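Local coordinates for protein Cbm77-rfpl (Ruminococcus flavefaciens, PDB 5FU5) that probably binds plant cell-wall polysaccharide as a family 77 carbohydrate-binding module of the Ruminococcus flavefaciens cellulosome, at residues I54-P59 and H98-A103; L66-A71 and D104-F109. All blocks are in the same frame, centred on the assembly; numbering follows the deposited sequence.

Contact 1 (I54-P59 and H98-A103); sequences ISFTAP and HTITKA
Ile54 and Ile100 face each other as a hydrogen-bonded pair of two antiparallel strands, 54-58 and 98-101; the axes of these short segments come within 4.7 Å, with their directions at 163°. Ile100 N gives a bond of 2.7 Å to Ile54 O, and Ile54 N returns one to Ile100 O. Two residues on, Phe56 and His98 form a second such pair, closed by His98 N to Phe56 O, 2.8 Å, and by Phe56 N to His98 O. Between them Ser55 and Thr99 make the non-hydrogen-bonded pair, where Thr99 CA and Ser55 CA turn their hydrogens to Ile54 O and His98 O.

Side chains alternate across the sheet. Ile54, Phe56, His98 and Ile100 share the face turned into the protein, which suits bulky, mostly apolar groups. Phe56 CG stands between the backbone N and the carbonyl carbon (chi1 65°). The end of its ring comes near His98 and Ile100: His98 CB lies over one face, 3.8 Å from CZ of Phe56 and offset toward the rim, a CH-pi contact, while Ile100 CD1 meets the ring edge 4.1 Å from Phe56 CE1. This antiparallel pairing belongs to the all-beta fold of the module, and Leu64 of strand 62-68 packs against both Phe56 and Ile100 from within.

The imidazole of His98 is oblique to the Phe56 ring, their planes 44° apart, and Ala58 CB sits at its edge, in plane, 3.9 Å from His98 CD2; the small methyl fits beside it. Both ring nitrogens of this buried histidine have partners, ND1 with Asp78 and NE2 with the backbone O of Ala94, which fix its rotation. On the other face, the small hydroxyl residues Ser55 and Thr99 suit a surface partly open to solvent.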
ATOM      1  N   ILE A  54       4.094   7.009   2.757  1.00 17.11           N
ATOM      2  CA  ILE A  54       4.883   6.001   2.020  1.00 16.62           C
ATOM      3  C   ILE A  54       5.226   6.634   0.678  1.00 16.71           C
ATOM      4  O   ILE A  54       4.302   7.020  -0.092  1.00 19.11           O
ATOM      5  CB  ILE A  54       4.096   4.715   1.795  1.00 18.24           C
ATOM      6  CG1 ILE A  54       3.630   4.116   3.116  1.00 20.50           C
ATOM      7  CG2 ILE A  54       4.931   3.734   1.006  1.00 17.97           C
ATOM      8  CD1 ILE A  54       2.396   3.289   2.958  1.00 25.44           C
ATOM      9  N   SER A  55       6.528   6.757   0.401  1.00 16.93           N
ATOM     10  CA  SER A  55       7.006   7.255  -0.862  0.50 18.31           C
ATOM     11  C   SER A  55       7.725   6.177  -1.652  1.00 17.16           C
ATOM     12  O   SER A  55       8.329   5.277  -1.078  1.00 18.42           O
ATOM     13  CB  SER A  55       7.942   8.413  -0.603  0.50 20.19           C
ATOM     14  OG  SER A  55       7.266   9.393   0.156  0.50 24.16           O
ATOM     15  N   PHE A  56       7.669   6.292  -2.963  1.00 17.01           N
ATOM     16  CA  PHE A  56       8.379   5.418  -3.890  1.00 17.92           C
ATOM     17  C   PHE A  56       8.445   6.086  -5.243  1.00 18.56           C
ATOM     18  O   PHE A  56       7.645   6.986  -5.537  1.00 19.70           O
ATOM     19  CB  PHE A  56       7.742   4.049  -3.999  1.00 16.42           C
ATOM     20  CG  PHE A  56       6.355   4.036  -4.590  1.00 16.47           C
ATOM     21  CD1 PHE A  56       5.262   4.336  -3.800  1.00 16.86           C
ATOM     22  CD2 PHE A  56       6.143   3.717  -5.925  1.00 17.27           C
ATOM     23  CE1 PHE A  56       3.972   4.274  -4.321  1.00 17.85           C
ATOM     24  CE2 PHE A  56       4.845   3.688  -6.456  1.00 17.31           C
ATOM     25  CZ  PHE A  56       3.778   3.982  -5.661  1.00 17.66           C
ATOM     26  N   THR A  57       9.371   5.602  -6.066  1.00 18.56           N
ATOM     27  CA  THR A  57       9.515   6.017  -7.445  1.00 18.87           C
ATOM     28  C   THR A  57       9.154   4.834  -8.340  1.00 17.30           C
ATOM     29  O   THR A  57       9.798   3.782  -8.310  1.00 21.11           O
ATOM     30  CB  THR A  57      10.916   6.567  -7.740  1.00 21.16           C
ATOM     31  OG1 THR A  57      11.199   7.691  -6.910  1.00 23.85           O
ATOM     32  CG2 THR A  57      11.018   7.034  -9.225  1.00 22.98           C
ATOM     33  N   ALA A  58       8.044   4.983  -9.072  1.00 17.69           N
ATOM     34  CA  ALA A  58       7.628   4.009 -10.057  1.00 17.97           C
ATOM     35  C   ALA A  58       8.621   4.036 -11.189  1.00 17.52           C
ATOM     36  O   ALA A  58       8.803   5.084 -11.805  1.00 19.60           O
ATOM     37  CB  ALA A  58       6.217   4.301 -10.592  1.00 19.14           C
ATOM     38  N   PRO A  59       9.254   2.886 -11.514  1.00 19.44           N
ATOM     39  CA  PRO A  59      10.212   2.895 -12.617  1.00 20.77           C
ATOM     40  C   PRO A  59       9.595   2.911 -14.028  1.00 20.00           C
ATOM     41  O   PRO A  59      10.281   3.227 -15.011  1.00 22.01           O
ATOM     42  CB  PRO A  59      10.978   1.602 -12.406  1.00 21.39           C
ATOM     43  CG  PRO A  59      10.082   0.717 -11.664  1.00 23.38           C
ATOM     44  CD  PRO A  59       9.213   1.589 -10.833  1.00 19.18           C
ATOM     45  N   HIS A  98       5.853   9.008  -6.267  1.00 17.74           N
ATOM     46  CA  HIS A  98       4.496   8.966  -5.680  1.00 17.77           C
ATOM     47  C   HIS A  98       4.543   8.912  -4.169  1.00 16.56           C
ATOM     48  O   HIS A  98       5.527   8.459  -3.578  1.00 17.85           O
ATOM     49  CB  HIS A  98       3.718   7.750  -6.206  1.00 18.97           C
ATOM     50  CG  HIS A  98       3.626   7.742  -7.693  1.00 17.95           C
ATOM     51  ND1 HIS A  98       2.812   8.617  -8.382  1.00 20.10           N
ATOM     52  CD2 HIS A  98       4.279   7.028  -8.631  1.00 18.66           C
ATOM     53  CE1 HIS A  98       2.952   8.421  -9.681  1.00 22.92           C
ATOM     54  NE2 HIS A  98       3.865   7.478  -9.856  1.00 19.87           N
ATOM     55  N   THR A  99       3.453   9.316  -3.547  1.00 16.98           N
ATOM     56  CA  THR A  99       3.327   9.366  -2.105  0.50 16.87           C
ATOM     57  C   THR A  99       1.931   8.948  -1.671  1.00 17.92           C
ATOM     58  O   THR A  99       0.934   9.453  -2.213  1.00 21.89           O
ATOM     59  CB  THR A  99       3.639  10.779  -1.549  0.50 18.56           C
ATOM     60  OG1 THR A  99       4.788  11.329  -2.196  0.50 21.76           O
ATOM     61  CG2 THR A  99       3.883  10.757  -0.034  0.50 15.69           C
ATOM     62  N   ILE A 100       1.871   8.055  -0.682  1.00 15.39           N
ATOM     63  CA  ILE A 100       0.628   7.592  -0.089  1.00 16.36           C
ATOM     64  C   ILE A 100       0.542   8.216   1.300  1.00 16.17           C
ATOM     65  O   ILE A 100       1.483   8.098   2.114  1.00 17.38           O
ATOM     66  CB  ILE A 100       0.596   6.063   0.023  1.00 17.71           C
ATOM     67  CG1 ILE A 100       0.935   5.386  -1.331  1.00 18.35           C
ATOM     68  CG2 ILE A 100      -0.729   5.590   0.632  1.00 20.24           C
ATOM     69  CD1 ILE A 100       1.402   3.923  -1.171  1.00 19.00           C
ATOM     70  N   THR A 101      -0.585   8.856   1.601  1.00 15.86           N
ATOM     71  CA  THR A 101      -0.824   9.471   2.901  1.00 16.72           C
ATOM     72  C   THR A 101      -2.281   9.140   3.354  1.00 15.95           C
ATOM     73  O   THR A 101      -3.056   8.473   2.627  1.00 16.14           O
ATOM     74  CB  THR A 101      -0.600  10.995   2.801  1.00 17.90           C
ATOM     75  OG1 THR A 101      -1.461  11.511   1.776  1.00 18.95           O
ATOM     76  CG2 THR A 101       0.838  11.316   2.487  1.00 18.05           C
ATOM     77  N   LYS A 102      -2.637   9.616   4.545  1.00 16.31           N
ATOM     78  CA  LYS A 102      -3.907   9.294   5.162  1.00 17.61           C
ATOM     79  C   LYS A 102      -5.061  10.036   4.463  1.00 17.08           C
ATOM     80  O   LYS A 102      -4.932  11.235   4.143  1.00 19.00           O
ATOM     81  CB  LYS A 102      -3.892   9.671   6.627  1.00 18.08           C
ATOM     82  CG  LYS A 102      -5.185   9.376   7.372  1.00 19.10           C
ATOM     83  CD  LYS A 102      -5.152   9.861   8.797  1.00 20.99           C
ATOM     84  CE  LYS A 102      -6.427   9.555   9.547  1.00 23.01           C
ATOM     85  NZ  LYS A 102      -6.585  10.325  10.799  1.00 27.91           N
ATOM     86  N   ALA A 103      -6.169   9.323   4.256  1.00 17.51           N
ATOM     87  CA  ALA A 103      -7.480   9.922   4.009  1.00 18.30           C
ATOM     88  C   ALA A 103      -8.271   9.762   5.319  1.00 18.53           C
ATOM     89  O   ALA A 103      -8.164  10.625   6.195  1.00 23.08           O
ATOM     90  CB  ALA A 103      -8.166   9.314   2.788  1.00 18.99           C
TER

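Contact 2 (L66-A71 and D104-F109); sequences LVFAEA and DACNLF
Asn107 O is approached by two groups of the facing chain: Ala69 N gives it a hydrogen bond of 3.2 Å, and Phe68 CA adds a CA-H...O contact. They meet at the edge of the antiparallel beta fold, where strand 62-68 gives way to a loop opposite the chain leading into strand 107-116, the segment axes diverging at 119°. Here the Glu70 carboxylate takes two bonds of 2.9 Å, OE1 from Asn107 N and OE2 from Asn107 ND2. Both oxygens are met on their syn side, the backbone N lying further out of the carboxylate plane than ND2. An alanine at Glu70 would probably leave Asn107 N and ND2 without these acceptors and the asparagine amide freer to turn.

Phe109 N bonds to Val67 O at 2.7 Å. Between the backbone bonds Phe68 and Leu108 form the non-hydrogen-bonded pair, their apolar side chains suiting the buried face they share. Leu108 CD1 lies over one face of the Phe68 ring, 4.0 Å from its centroid, while Cys106 SG approaches obliquely as a sulfur-aromatic contact. The Phe109 ring has Val67 O at its edge, and its CE1 comes 3.5 Å from CB of the small Ala69.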
ATOM      1  N   LEU A  66      -3.140  -1.780  -2.670  1.00 14.73           N
ATOM      2  CA  LEU A  66      -3.058  -1.540  -1.214  1.00 14.96           C
ATOM      3  C   LEU A  66      -4.123  -2.361  -0.538  1.00 15.91           C
ATOM      4  O   LEU A  66      -5.282  -2.302  -0.935  1.00 16.26           O
ATOM      5  CB  LEU A  66      -3.256  -0.067  -0.844  1.00 15.43           C
ATOM      6  CG  LEU A  66      -2.317   0.904  -1.497  1.00 15.88           C
ATOM      7  CD1 LEU A  66      -2.804   2.312  -1.150  1.00 17.97           C
ATOM      8  CD2 LEU A  66      -0.888   0.688  -1.067  1.00 16.89           C
ATOM      9  N   VAL A  67      -3.746  -3.170   0.459  1.00 15.18           N
ATOM     10  CA  VAL A  67      -4.681  -4.115   1.102  1.00 16.32           C
ATOM     11  C   VAL A  67      -4.838  -3.738   2.575  1.00 14.89           C
ATOM     12  O   VAL A  67      -3.821  -3.655   3.311  1.00 16.05           O
ATOM     13  CB  VAL A  67      -4.176  -5.565   0.997  1.00 17.94           C
ATOM     14  CG1 VAL A  67      -5.128  -6.544   1.690  1.00 19.93           C
ATOM     15  CG2 VAL A  67      -3.871  -5.956  -0.450  1.00 19.98           C
ATOM     16  N   PHE A  68      -6.089  -3.460   2.986  1.00 16.34           N
ATOM     17  CA  PHE A  68      -6.449  -3.022   4.327  1.00 17.02           C
ATOM     18  C   PHE A  68      -7.312  -4.072   5.071  1.00 18.29           C
ATOM     19  O   PHE A  68      -7.871  -4.992   4.441  1.00 20.95           O
ATOM     20  CB  PHE A  68      -7.232  -1.703   4.246  1.00 16.90           C
ATOM     21  CG  PHE A  68      -6.497  -0.603   3.553  1.00 16.63           C
ATOM     22  CD1 PHE A  68      -6.485  -0.521   2.149  1.00 17.42           C
ATOM     23  CD2 PHE A  68      -5.827   0.386   4.296  1.00 15.97           C
ATOM     24  CE1 PHE A  68      -5.853   0.523   1.515  1.00 17.07           C
ATOM     25  CE2 PHE A  68      -5.189   1.444   3.646  1.00 16.58           C
ATOM     26  CZ  PHE A  68      -5.196   1.501   2.264  1.00 16.70           C
ATOM     27  N   ALA A  69      -7.460  -3.897   6.387  1.00 18.14           N
ATOM     28  CA  ALA A  69      -8.462  -4.667   7.151  1.00 18.30           C
ATOM     29  C   ALA A  69      -9.902  -4.280   6.785  1.00 20.73           C
ATOM     30  O   ALA A  69     -10.809  -5.125   6.795  1.00 24.99           O
ATOM     31  CB  ALA A  69      -8.253  -4.505   8.644  1.00 20.86           C
ATOM     32  N   GLU A  70     -10.080  -2.986   6.526  1.00 19.39           N
ATOM     33  CA  GLU A  70     -11.406  -2.377   6.400  1.00 20.38           C
ATOM     34  C   GLU A  70     -11.904  -2.478   4.937  1.00 23.05           C
ATOM     35  O   GLU A  70     -11.214  -2.042   4.010  1.00 21.24           O
ATOM     36  CB  GLU A  70     -11.297  -0.903   6.833  1.00 22.39           C
ATOM     37  CG  GLU A  70     -10.940  -0.694   8.314  1.00 25.68           C
ATOM     38  CD  GLU A  70      -9.446  -0.732   8.646  1.00 23.31           C
ATOM     39  OE1 GLU A  70      -8.610  -0.832   7.746  1.00 20.35           O
ATOM     40  OE2 GLU A  70      -9.114  -0.647   9.846  1.00 25.54           O
ATOM     41  N   ALA A  71     -13.130  -2.975   4.746  1.00 22.71           N
ATOM     42  CA  ALA A  71     -13.680  -3.174   3.407  1.00 25.19           C
ATOM     43  C   ALA A  71     -13.692  -1.870   2.572  1.00 22.69           C
ATOM     44  O   ALA A  71     -13.395  -1.898   1.378  1.00 22.65           O
ATOM     45  CB  ALA A  71     -15.095  -3.742   3.500  1.00 27.58           C
ATOM     46  N   ASP A 104      -8.992   8.653   5.510  1.00 19.61           N
ATOM     47  CA  ASP A 104      -9.725   8.410   6.753  1.00 24.23           C
ATOM     48  C   ASP A 104      -9.030   7.288   7.514  1.00 23.99           C
ATOM     49  O   ASP A 104      -8.061   6.717   7.040  1.00 22.78           O
ATOM     50  CB  ASP A 104     -11.203   8.127   6.488  1.00 26.37           C
ATOM     51  CG  ASP A 104     -11.896   9.280   5.789  1.00 31.35           C
ATOM     52  OD1 ASP A 104     -11.529  10.476   5.964  1.00 35.03           O
ATOM     53  OD2 ASP A 104     -12.819   8.982   5.020  1.00 42.01           O
ATOM     54  N   ALA A 105      -9.511   7.008   8.710  1.00 24.23           N
ATOM     55  CA  ALA A 105      -8.893   6.033   9.556  1.00 24.71           C
ATOM     56  C   ALA A 105      -9.065   4.648   8.935  1.00 22.82           C
ATOM     57  O   ALA A 105     -10.156   4.261   8.456  1.00 26.59           O
ATOM     58  CB  ALA A 105      -9.485   6.079  10.944  1.00 26.08           C
ATOM     59  N   CYS A 106      -7.936   3.943   8.911  1.00 20.44           N
ATOM     60  CA  CYS A 106      -7.865   2.528   8.480  1.00 20.06           C
ATOM     61  C   CYS A 106      -6.418   2.036   8.630  1.00 19.13           C
ATOM     62  O   CYS A 106      -5.535   2.768   9.106  1.00 19.67           O
ATOM     63  CB  CYS A 106      -8.340   2.320   7.040  1.00 19.72           C
ATOM     64  SG  CYS A 106      -7.452   3.328   5.844  1.00 20.52           S
ATOM     65  N   ASN A 107      -6.216   0.779   8.249  1.00 16.12           N
ATOM     66  CA  ASN A 107      -4.984   0.058   8.636  1.00 17.28           C
ATOM     67  C   ASN A 107      -4.493  -0.823   7.478  1.00 16.02           C
ATOM     68  O   ASN A 107      -5.222  -1.658   6.975  1.00 16.05           O
ATOM     69  CB  ASN A 107      -5.273  -0.758   9.908  1.00 17.93           C
ATOM     70  CG  ASN A 107      -5.588   0.154  11.073  1.00 18.48           C
ATOM     71  OD1 ASN A 107      -4.707   0.854  11.578  1.00 19.75           O
ATOM     72  ND2 ASN A 107      -6.856   0.238  11.425  1.00 19.94           N
ATOM     73  N   LEU A 108      -3.255  -0.542   7.053  1.00 16.55           N
ATOM     74  CA  LEU A 108      -2.654  -1.063   5.838  1.00 15.06           C
ATOM     75  C   LEU A 108      -1.790  -2.324   6.111  1.00 14.47           C
ATOM     76  O   LEU A 108      -0.868  -2.261   6.931  1.00 15.72           O
ATOM     77  CB  LEU A 108      -1.807   0.024   5.189  1.00 15.78           C
ATOM     78  CG  LEU A 108      -1.059  -0.323   3.877  1.00 15.18           C
ATOM     79  CD1 LEU A 108      -2.034  -0.713   2.770  1.00 17.33           C
ATOM     80  CD2 LEU A 108      -0.127   0.779   3.465  1.00 16.86           C
ATOM     81  N   PHE A 109      -2.074  -3.408   5.393  1.00 14.55           N
ATOM     82  CA  PHE A 109      -1.371  -4.696   5.640  1.00 15.72           C
ATOM     83  C   PHE A 109      -0.417  -5.174   4.556  1.00 14.94           C
ATOM     84  O   PHE A 109       0.518  -5.954   4.825  1.00 16.15           O
ATOM     85  CB  PHE A 109      -2.394  -5.788   5.950  1.00 15.92           C
ATOM     86  CG  PHE A 109      -3.091  -5.628   7.277  1.00 16.10           C
ATOM     87  CD1 PHE A 109      -4.108  -4.696   7.460  1.00 16.11           C
ATOM     88  CD2 PHE A 109      -2.792  -6.433   8.358  1.00 18.09           C
ATOM     89  CE1 PHE A 109      -4.724  -4.539   8.672  1.00 17.69           C
ATOM     90  CE2 PHE A 109      -3.447  -6.303   9.555  1.00 18.94           C
ATOM     91  CZ  PHE A 109      -4.420  -5.364   9.732  1.00 17.39           C
TER

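In the fold
Contacts 1 and 2 lie on opposite sides of the chain's centre, their own centres about 15 Å apart, within one extended antiparallel sheet. Along the chain their segments alternate, 54-59, 66-71, 98-103 and 104-109: strand 53-58 is followed by strand 62-68, and strand 96-101 by strand 107-116. Each successive pair thus supplies one strand to either contact. The two also meet in the interior, where Ile54 CD1 packs 3.6 Å from Leu108 CD2 and Ile100 CD1 lies 4.0 Å from Leu66 CD2. Parts of the carbohydrate-binding module far apart in sequence are thereby joined through one apolar core.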